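Endoglucanase FnCel5A (Fervidobacterium nodosum, PDB 3NCO) probably hydrolyses internal beta-1,4-glucosidic bonds of cellulose, as an endoglucanase of glycoside hydrolase family 5. Local coordinates at residues 107-112 with 144-149; 138-143 with 175-180; 226-231 with 273-278. One frame throughout, in Å; residues are numbered along the deposited sequence.

Contact 1: 107-112 with 144-149; sequences ELYQAP and EPAQNL
Y109 sets the CD1-CE1 edge of its ring against the backbone of 144-146, with its hydroxyl as the anchor. OH donates to E144 O over 2.6 Å, and the donor stands 34° out of the carbonyl plane. CD1 lies 3.3 Å from A146 O, close to the plane of the ring, and CE1 packs on A146 CB at 3.8 Å. The amide of Q147 is only 15° from parallel to the ring but set obliquely to it, NE2 being nearest CB and CG of Y109.

Residues A146 to L149 form a type II' turn, and N148 in it grips the last turn of helix 106-110 twice. Its backbone N donates to Y109 O (2.9 Å), while its side-chain ND2 gives a nearly straight bond, 170° at the hydrogen, to Q110 O at 2.8 Å. The main chain leaves helical geometry at A111, and P112 opens the next helix; P112 CG rests 3.3 Å from N148 O. Next to these bonds L149 forks, CD1 meeting P112 CB at 3.7 Å and CD2 meeting CG of L108. L157 and W154 of helix 151-168 continue this apolar patch.

The segment 144-149 follows the fourth strand of the barrel. E144 and P145 match the Asn-Glu-Pro signature of family 5, whose glutamate serves as acid/base, so E144 is probably that residue; its OE2 is hydrogen-bonded to H203. Since Y109 grips the carbonyl of E144 and N148 ties the following turn to the carbonyls of a helix end, the main chain carrying E144 is probably braced from the end of helix 106-110, while H203 would orient its carboxylate.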
loop_
_atom_site.group_PDB
_atom_site.type_symbol
_atom_site.label_atom_id
_atom_site.label_comp_id
_atom_site.label_asym_id
_atom_site.label_seq_id
_atom_site.Cartn_x
_atom_site.Cartn_y
_atom_site.Cartn_z
ATOM N N GLU A 107 10.769 -11.914 -9.569
ATOM C CA GLU A 107 12.212 -12.038 -9.822
ATOM C C GLU A 107 13.063 -11.103 -8.947
ATOM O O GLU A 107 14.192 -11.424 -8.561
ATOM C CB GLU A 107 12.517 -11.751 -11.295
ATOM C CG GLU A 107 11.766 -12.715 -12.236
ATOM C CD GLU A 107 10.356 -12.246 -12.714
ATOM O OE1 GLU A 107 9.616 -11.379 -12.128
ATOM O OE2 GLU A 107 9.967 -12.789 -13.768
ATOM N N LEU A 108 12.508 -9.936 -8.636
ATOM C CA LEU A 108 13.185 -9.013 -7.707
ATOM C C LEU A 108 13.391 -9.620 -6.306
ATOM O O LEU A 108 14.460 -9.431 -5.654
ATOM C CB LEU A 108 12.389 -7.677 -7.634
ATOM C CG LEU A 108 13.011 -6.590 -6.752
ATOM C CD1 LEU A 108 14.378 -6.263 -7.246
ATOM C CD2 LEU A 108 12.104 -5.340 -6.826
ATOM N N TYR A 109 12.376 -10.351 -5.833
ATOM C CA TYR A 109 12.494 -11.015 -4.558
ATOM C C TYR A 109 13.570 -12.064 -4.572
ATOM O O TYR A 109 14.235 -12.325 -3.555
ATOM C CB TYR A 109 11.172 -11.680 -4.204
ATOM C CG TYR A 109 10.082 -10.760 -3.710
ATOM C CD1 TYR A 109 10.257 -10.027 -2.585
ATOM C CD2 TYR A 109 8.870 -10.603 -4.415
ATOM C CE1 TYR A 109 9.257 -9.208 -2.076
ATOM C CE2 TYR A 109 7.845 -9.760 -3.933
ATOM C CZ TYR A 109 8.054 -9.067 -2.749
ATOM O OH TYR A 109 7.034 -8.239 -2.249
ATOM N N GLN A 110 13.782 -12.687 -5.715
ATOM C CA GLN A 110 14.747 -13.804 -5.798
ATOM C C GLN A 110 16.167 -13.420 -6.172
ATOM O O GLN A 110 17.124 -13.982 -5.654
ATOM C CB GLN A 110 14.268 -14.869 -6.814
ATOM C CG GLN A 110 15.225 -16.071 -6.997
ATOM C CD GLN A 110 15.315 -17.001 -5.747
ATOM O OE1 GLN A 110 14.444 -16.968 -4.858
ATOM N NE2 GLN A 110 16.370 -17.819 -5.689
ATOM N N ALA A 111 16.299 -12.465 -7.081
ATOM C CA ALA A 111 17.629 -12.045 -7.564
ATOM C C ALA A 111 17.695 -10.534 -7.691
ATOM O O ALA A 111 17.706 -10.004 -8.827
ATOM C CB ALA A 111 17.991 -12.727 -8.854
ATOM N N PRO A 112 17.704 -9.831 -6.541
ATOM C CA PRO A 112 17.650 -8.352 -6.623
ATOM C C PRO A 112 18.880 -7.743 -7.302
ATOM O O PRO A 112 18.756 -6.642 -7.875
ATOM C CB PRO A 112 17.579 -7.907 -5.143
ATOM C CG PRO A 112 18.187 -9.106 -4.366
ATOM C CD PRO A 112 17.680 -10.307 -5.136
ATOM N N GLU A 144 6.381 -4.099 -0.142
ATOM C CA GLU A 144 6.906 -5.229 0.674
ATOM C C GLU A 144 8.223 -5.840 0.162
ATOM O O GLU A 144 8.246 -6.960 -0.319
ATOM C CB GLU A 144 5.832 -6.316 0.792
ATOM C CG GLU A 144 4.677 -5.831 1.625
ATOM C CD GLU A 144 3.629 -6.869 1.851
ATOM O OE1 GLU A 144 3.742 -7.987 1.311
ATOM O OE2 GLU A 144 2.633 -6.593 2.522
ATOM N N PRO A 145 9.327 -5.100 0.277
ATOM C CA PRO A 145 10.579 -5.735 0.026
ATOM C C PRO A 145 10.664 -6.930 0.940
ATOM O O PRO A 145 10.102 -6.872 2.057
ATOM C CB PRO A 145 11.591 -4.697 0.529
ATOM C CG PRO A 145 10.937 -3.411 0.210
ATOM C CD PRO A 145 9.516 -3.699 0.731
ATOM N N ALA A 146 11.284 -8.010 0.471
ATOM C CA ALA A 146 11.407 -9.261 1.274
ATOM C C ALA A 146 12.273 -10.283 0.605
ATOM O O ALA A 146 12.827 -10.024 -0.448
ATOM C CB ALA A 146 10.047 -9.882 1.533
ATOM N N GLN A 147 12.474 -11.423 1.292
ATOM C CA GLN A 147 13.228 -12.519 0.712
ATOM C C GLN A 147 14.629 -12.042 0.445
ATOM O O GLN A 147 15.264 -11.545 1.365
ATOM C CB GLN A 147 12.539 -13.129 -0.523
ATOM C CG GLN A 147 11.209 -13.807 -0.108
ATOM C CD GLN A 147 10.683 -14.690 -1.225
ATOM O OE1 GLN A 147 11.332 -15.671 -1.613
ATOM N NE2 GLN A 147 9.531 -14.343 -1.767
ATOM N N ASN A 148 15.142 -12.189 -0.773
ATOM C CA ASN A 148 16.562 -11.870 -1.004
ATOM C C ASN A 148 16.794 -10.372 -1.156
ATOM O O ASN A 148 17.926 -9.908 -1.180
ATOM C CB ASN A 148 17.040 -12.603 -2.228
ATOM C CG ASN A 148 17.187 -14.106 -1.947
ATOM O OD1 ASN A 148 17.308 -14.515 -0.755
ATOM N ND2 ASN A 148 17.096 -14.919 -2.980
ATOM N N LEU A 149 15.725 -9.634 -1.372
ATOM C CA LEU A 149 15.777 -8.162 -1.253
ATOM C C LEU A 149 15.685 -7.787 0.218
ATOM O O LEU A 149 14.606 -7.353 0.731
ATOM C CB LEU A 149 14.683 -7.519 -2.075
ATOM C CG LEU A 149 14.696 -5.982 -2.190
ATOM C CD1 LEU A 149 15.899 -5.452 -2.882
ATOM C CD2 LEU A 149 13.428 -5.545 -2.958
#

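Contact 2: 138-143 with 175-180; sequences FFEIFN and IIDVPN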
loop_
_atom_site.group_PDB
_atom_site.type_symbol
_atom_site.label_atom_id
_atom_site.label_comp_id
_atom_site.label_asym_id
_atom_site.label_seq_id
_atom_site.Cartn_x
_atom_site.Cartn_y
_atom_site.Cartn_z
ATOM N N PHE A 138 0.850 10.277 -5.868
ATOM C CA PHE A 138 2.091 9.880 -5.154
ATOM C C PHE A 138 2.682 8.613 -5.771
ATOM O O PHE A 138 1.908 7.759 -6.250
ATOM C CB PHE A 138 1.775 9.529 -3.681
ATOM C CG PHE A 138 1.248 10.675 -2.860
ATOM C CD1 PHE A 138 1.150 11.948 -3.353
ATOM C CD2 PHE A 138 0.924 10.455 -1.524
ATOM C CE1 PHE A 138 0.585 12.990 -2.563
ATOM C CE2 PHE A 138 0.411 11.478 -0.719
ATOM C CZ PHE A 138 0.216 12.751 -1.247
ATOM N N PHE A 139 4.023 8.475 -5.757
ATOM C CA PHE A 139 4.640 7.230 -6.221
ATOM C C PHE A 139 5.022 6.362 -5.027
ATOM O O PHE A 139 5.230 6.895 -3.929
ATOM C CB PHE A 139 5.943 7.523 -6.963
ATOM C CG PHE A 139 5.746 8.278 -8.251
ATOM C CD1 PHE A 139 4.472 8.306 -8.828
ATOM C CD2 PHE A 139 6.838 8.902 -8.922
ATOM C CE1 PHE A 139 4.228 8.978 -9.998
ATOM C CE2 PHE A 139 6.634 9.575 -10.142
ATOM C CZ PHE A 139 5.325 9.601 -10.706
ATOM N N GLU A 140 5.133 5.044 -5.221
ATOM C CA GLU A 140 5.531 4.144 -4.152
ATOM C C GLU A 140 6.461 3.086 -4.742
ATOM O O GLU A 140 5.979 2.216 -5.452
ATOM C CB GLU A 140 4.289 3.485 -3.558
ATOM C CG GLU A 140 4.693 2.486 -2.442
ATOM C CD GLU A 140 3.539 1.758 -1.775
ATOM O OE1 GLU A 140 2.389 1.950 -2.225
ATOM O OE2 GLU A 140 3.778 0.996 -0.839
ATOM N N ILE A 141 7.771 3.212 -4.502
ATOM C CA ILE A 141 8.777 2.457 -5.256
ATOM C C ILE A 141 8.528 0.957 -5.360
ATOM O O ILE A 141 8.529 0.393 -6.465
ATOM C CB ILE A 141 10.171 2.684 -4.671
ATOM C CG1 ILE A 141 10.528 4.139 -4.981
ATOM C CG2 ILE A 141 11.229 1.801 -5.404
ATOM C CD1 ILE A 141 11.784 4.627 -4.210
ATOM N N PHE A 142 8.275 0.314 -4.210
ATOM C CA PHE A 142 8.046 -1.133 -4.217
ATOM C C PHE A 142 7.246 -1.594 -3.012
ATOM O O PHE A 142 7.473 -1.140 -1.890
ATOM C CB PHE A 142 9.354 -1.924 -4.354
ATOM C CG PHE A 142 9.151 -3.363 -4.700
ATOM C CD1 PHE A 142 8.521 -3.751 -5.906
ATOM C CD2 PHE A 142 9.533 -4.340 -3.788
ATOM C CE1 PHE A 142 8.290 -5.111 -6.180
ATOM C CE2 PHE A 142 9.353 -5.696 -4.069
ATOM C CZ PHE A 142 8.734 -6.085 -5.248
ATOM N N ASN A 143 6.349 -2.543 -3.253
ATOM C CA ASN A 143 5.538 -3.133 -2.191
ATOM C C ASN A 143 6.295 -4.238 -1.473
ATOM O O ASN A 143 6.761 -5.192 -2.074
ATOM C CB ASN A 143 4.317 -3.754 -2.869
ATOM C CG ASN A 143 3.403 -4.448 -1.899
ATOM O OD1 ASN A 143 3.256 -5.691 -1.931
ATOM N ND2 ASN A 143 2.856 -3.710 -1.042
ATOM N N ILE A 175 6.772 7.078 -1.626
ATOM C CA ILE A 175 6.553 6.282 -0.411
ATOM C C ILE A 175 7.548 5.132 -0.417
ATOM O O ILE A 175 7.650 4.406 -1.410
ATOM C CB ILE A 175 5.115 5.725 -0.382
ATOM C CG1 ILE A 175 4.153 6.887 -0.112
ATOM C CG2 ILE A 175 4.906 4.641 0.712
ATOM C CD1 ILE A 175 2.784 6.627 -0.649
ATOM N N ILE A 176 8.253 5.008 0.707
ATOM C CA ILE A 176 9.269 3.974 0.922
ATOM C C ILE A 176 8.770 2.901 1.898
ATOM O O ILE A 176 8.465 3.199 3.064
ATOM C CB ILE A 176 10.582 4.613 1.534
ATOM C CG1 ILE A 176 11.006 5.820 0.721
ATOM C CG2 ILE A 176 11.691 3.590 1.679
ATOM C CD1 ILE A 176 11.145 5.579 -0.786
ATOM N N ASP A 177 8.659 1.664 1.422
ATOM C CA ASP A 177 8.205 0.551 2.274
ATOM C C ASP A 177 9.280 0.045 3.206
ATOM O O ASP A 177 10.421 -0.058 2.862
ATOM C CB ASP A 177 7.751 -0.647 1.413
ATOM C CG ASP A 177 6.335 -0.382 0.741
ATOM O OD1 ASP A 177 6.123 0.755 0.231
ATOM O OD2 ASP A 177 5.494 -1.321 0.662
ATOM N N VAL A 178 8.832 -0.284 4.386
ATOM C CA VAL A 178 9.617 -1.053 5.369
ATOM C C VAL A 178 9.911 -2.432 4.753
ATOM O O VAL A 178 9.029 -3.000 4.065
ATOM C CB VAL A 178 8.752 -1.136 6.642
ATOM C CG1 VAL A 178 9.416 -2.099 7.604
ATOM C CG2 VAL A 178 8.702 0.276 7.227
ATOM N N PRO A 179 11.134 -2.962 4.971
ATOM C CA PRO A 179 11.523 -4.255 4.356
ATOM C C PRO A 179 10.924 -5.431 5.147
ATOM O O PRO A 179 10.050 -5.217 6.009
ATOM C CB PRO A 179 13.052 -4.229 4.366
ATOM C CG PRO A 179 13.380 -3.358 5.585
ATOM C CD PRO A 179 12.223 -2.386 5.806
ATOM N N ASN A 180 11.332 -6.671 4.797
ATOM C CA ASN A 180 10.784 -7.890 5.422
ATOM C C ASN A 180 9.253 -7.882 5.461
ATOM O O ASN A 180 8.607 -7.992 6.515
ATOM C CB ASN A 180 11.378 -8.126 6.809
ATOM C CG ASN A 180 11.571 -9.599 7.103
ATOM O OD1 ASN A 180 12.681 -10.129 6.985
ATOM N ND2 ASN A 180 10.491 -10.270 7.498
HETATM O O HOH W 1 8.338 1.630 -1.512
#
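E140 and D177 bring their carboxylates together inside the barrel, E140 OE2 and D177 OD1 being just 2.6 Å apart with the two planes turned 34° from each other. E140 gets there fully extended, with CG anti to the backbone N (chi1 178°), and its CG passes I175 CG2 at 3.8 Å. F142 O stands over the face of the D177 carboxylate, 3.0 Å from D177 CG, so the group faces yet another acceptor.

The backbones that carry these acids are neighbouring parallel strands, 137-140 and 174-177. I175 N donates to F139 O at 2.8 Å, and I141 N returns a weak bond to I175 O. Past this point the strands part, and water 1 bridges the gap: it accepts from F142 N and from D177 N, each at 3.0 Å, and probably donates to I175 O. I141 and I176 run side by side, their CD1 atoms 3.6 Å apart, toward helix 151-168, the crossover of this beta-alpha-beta unit.

Further out, R59 forms a salt bridge with E140 OE1, and D177 OD2 accepts from E144 N. Two acid oxygens so close imply that one of the pair probably holds a proton. R59 would favour charge on E140, whereas at D177 the nearby F142 O and the E144 N-H would pull in opposite senses, which leaves the holder open.

Contact 3: 226-231 with 273-278; sequences VKWEGK and VKWTKT
W228 offers the face of its indole to the edge of W275, a T-shaped pair with ring planes at 87° and five-membered-ring centroids 4.7 Å apart. The atom that leads is W275 CD1, 3.5 Å above the W228 plane and displaced toward the rim of the indole as a whole; it lies over the five-membered ring of W228, 3.7 to 3.8 Å from each of its atoms. The CB of W228 points toward the helix, with CG anti to the backbone N (chi1 -166°).

A CH-pi contact adds to the stack on the same face: W275 CA lies 3.9 Å from the centroid of the six-membered ring. G230 N comes over the opposite face, so the loop turns back against its own tryptophan; G230 has positive phi (69°), a conformation that favours glycine.

In the (beta/alpha)8 barrel, helix 269-285 belongs to the outer layer, and 226-231 is the end of the loop leading into the adjacent outer helix, 232-252. W228 is thus wedged between the two helices, touching V235 and I238 of the second, while F210 meets both indoles.

One polar atom, T278 OG1, meets the rim of W228, 3.3 Å from CH2 and near the ring plane, yet its hydrogen bond goes to K274 O within the helix, at 2.9 Å. That carbonyl also accepts from T278 N, which reaches it from the other face of its plane. W275 NE1 is spent on E206 O.

Aliphatic packing comes from K274, whose CB sits at the W228 edge. Its CD passes the loop carbonyl, 3.7 Å from E229 O, and its NZ carries on to a salt bridge with E270.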
loop_
_atom_site.group_PDB
_atom_site.type_symbol
_atom_site.label_atom_id
_atom_site.label_comp_id
_atom_site.label_asym_id
_atom_site.label_seq_id
_atom_site.Cartn_x
_atom_site.Cartn_y
_atom_site.Cartn_z
ATOM N N VAL A 226 -10.296 -18.526 14.965
ATOM C CA VAL A 226 -9.464 -17.722 15.863
ATOM C C VAL A 226 -10.186 -16.378 16.088
ATOM O O VAL A 226 -10.510 -15.687 15.135
ATOM C CB VAL A 226 -8.033 -17.518 15.266
ATOM C CG1 VAL A 226 -7.237 -16.547 16.108
ATOM C CG2 VAL A 226 -7.358 -18.881 15.160
ATOM N N LYS A 227 -10.455 -16.012 17.347
ATOM C CA LYS A 227 -11.181 -14.785 17.601
ATOM C C LYS A 227 -10.277 -13.574 17.863
ATOM O O LYS A 227 -9.098 -13.705 18.152
ATOM C CB LYS A 227 -12.148 -14.973 18.779
ATOM C CG LYS A 227 -13.213 -16.048 18.461
ATOM C CD LYS A 227 -14.118 -16.326 19.636
ATOM C CE LYS A 227 -13.362 -17.137 20.701
ATOM N NZ LYS A 227 -14.229 -18.194 21.309
ATOM N N TRP A 228 -10.868 -12.394 17.795
ATOM C CA TRP A 228 -10.200 -11.207 18.277
ATOM C C TRP A 228 -11.295 -10.382 18.955
ATOM O O TRP A 228 -12.239 -9.931 18.313
ATOM C CB TRP A 228 -9.507 -10.461 17.117
ATOM C CG TRP A 228 -8.508 -9.393 17.639
ATOM C CD1 TRP A 228 -7.170 -9.571 17.841
ATOM C CD2 TRP A 228 -8.808 -8.047 18.063
ATOM N NE1 TRP A 228 -6.613 -8.411 18.354
ATOM C CE2 TRP A 228 -7.588 -7.460 18.484
ATOM C CE3 TRP A 228 -9.974 -7.263 18.072
ATOM C CZ2 TRP A 228 -7.505 -6.116 18.944
ATOM C CZ3 TRP A 228 -9.911 -5.930 18.559
ATOM C CH2 TRP A 228 -8.673 -5.373 18.988
ATOM N N GLU A 229 -11.166 -10.177 20.270
ATOM C CA GLU A 229 -12.321 -9.751 21.080
ATOM C C GLU A 229 -12.293 -8.335 21.618
ATOM O O GLU A 229 -13.226 -7.895 22.346
ATOM C CB GLU A 229 -12.528 -10.756 22.210
ATOM C CG GLU A 229 -12.803 -12.123 21.635
ATOM C CD GLU A 229 -12.920 -13.125 22.716
ATOM O OE1 GLU A 229 -14.060 -13.261 23.214
ATOM O OE2 GLU A 229 -11.885 -13.732 23.092
ATOM N N GLY A 230 -11.233 -7.603 21.276
ATOM C CA GLY A 230 -11.100 -6.250 21.788
ATOM C C GLY A 230 -10.816 -6.177 23.283
ATOM O O GLY A 230 -11.044 -5.123 23.907
ATOM N N LYS A 231 -10.287 -7.260 23.864
ATOM C CA LYS A 231 -9.875 -7.216 25.274
ATOM C C LYS A 231 -8.706 -6.259 25.486
ATOM O O LYS A 231 -7.918 -6.018 24.582
ATOM C CB LYS A 231 -9.479 -8.598 25.759
ATOM C CG LYS A 231 -10.614 -9.634 25.613
ATOM C CD LYS A 231 -10.102 -11.034 26.005
ATOM C CE LYS A 231 -11.131 -12.138 25.802
ATOM N NZ LYS A 231 -11.950 -12.349 27.029
ATOM N N VAL A 273 -14.610 -6.780 12.569
ATOM C CA VAL A 273 -15.122 -5.438 12.778
ATOM C C VAL A 273 -14.376 -4.758 13.942
ATOM O O VAL A 273 -13.937 -3.586 13.800
ATOM C CB VAL A 273 -16.652 -5.502 13.048
ATOM C CG1 VAL A 273 -17.137 -4.213 13.723
ATOM C CG2 VAL A 273 -17.394 -5.751 11.753
ATOM N N LYS A 274 -14.226 -5.501 15.052
ATOM C CA LYS A 274 -13.484 -4.990 16.226
ATOM C C LYS A 274 -11.989 -4.746 15.932
ATOM O O LYS A 274 -11.430 -3.713 16.339
ATOM C CB LYS A 274 -13.620 -5.938 17.396
ATOM C CG LYS A 274 -14.992 -5.899 18.043
ATOM C CD LYS A 274 -15.017 -6.797 19.304
ATOM C CE LYS A 274 -16.439 -7.053 19.806
ATOM N NZ LYS A 274 -17.227 -5.792 19.882
ATOM N N TRP A 275 -11.340 -5.714 15.279
ATOM C CA TRP A 275 -9.902 -5.586 14.949
ATOM C C TRP A 275 -9.688 -4.392 14.025
ATOM O O TRP A 275 -8.801 -3.570 14.262
ATOM C CB TRP A 275 -9.383 -6.898 14.316
ATOM C CG TRP A 275 -7.900 -6.900 14.025
ATOM C CD1 TRP A 275 -6.889 -7.352 14.862
ATOM C CD2 TRP A 275 -7.257 -6.467 12.811
ATOM N NE1 TRP A 275 -5.666 -7.199 14.237
ATOM C CE2 TRP A 275 -5.868 -6.659 12.989
ATOM C CE3 TRP A 275 -7.727 -5.920 11.599
ATOM C CZ2 TRP A 275 -4.934 -6.302 12.008
ATOM C CZ3 TRP A 275 -6.793 -5.577 10.605
ATOM C CH2 TRP A 275 -5.419 -5.768 10.841
ATOM N N THR A 276 -10.537 -4.280 12.995
ATOM C CA THR A 276 -10.334 -3.217 12.004
ATOM C C THR A 276 -10.481 -1.844 12.635
ATOM O O THR A 276 -9.687 -0.924 12.375
ATOM C CB THR A 276 -11.289 -3.416 10.804
ATOM O OG1 THR A 276 -11.073 -4.733 10.276
ATOM C CG2 THR A 276 -11.028 -2.374 9.692
ATOM N N LYS A 277 -11.497 -1.727 13.505
ATOM C CA LYS A 277 -11.771 -0.464 14.158
ATOM C C LYS A 277 -10.630 -0.079 15.072
ATOM O O LYS A 277 -10.240 1.088 15.116
ATOM C CB LYS A 277 -13.045 -0.628 15.009
ATOM C CG LYS A 277 -13.451 0.573 15.810
ATOM C CD LYS A 277 -14.547 0.100 16.759
ATOM C CE LYS A 277 -15.650 1.138 16.956
ATOM N NZ LYS A 277 -15.202 2.577 17.032
ATOM N N THR A 278 -10.086 -1.062 15.810
ATOM C CA THR A 278 -9.012 -0.816 16.767
ATOM C C THR A 278 -7.733 -0.385 16.037
ATOM O O THR A 278 -7.084 0.573 16.410
ATOM C CB THR A 278 -8.745 -2.087 17.598
ATOM O OG1 THR A 278 -9.895 -2.369 18.402
ATOM C CG2 THR A 278 -7.542 -1.942 18.505
#

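From the N terminus, the chain first gives 107-112, where the short helix after the third barrel strand gives way to helix 112-130, and then 138-143. It runs straight on into 144-149, which closes contact 1, and helix 151-168 brings it back to 175-180, closing contact 2. The two loops therefore cross, and they touch: E144 N probably bonds to D177 OD2, and Y109 OH also lies close to N143 O, a second carbonyl that can at most share its proton. The third, fourth and fifth strand-to-helix regions are thus held together. Contact 3 comes later in series, joining the loop before helix 232-252 to helix 269-285 on the outer layer, its centre about 32 Å from that of contact 1.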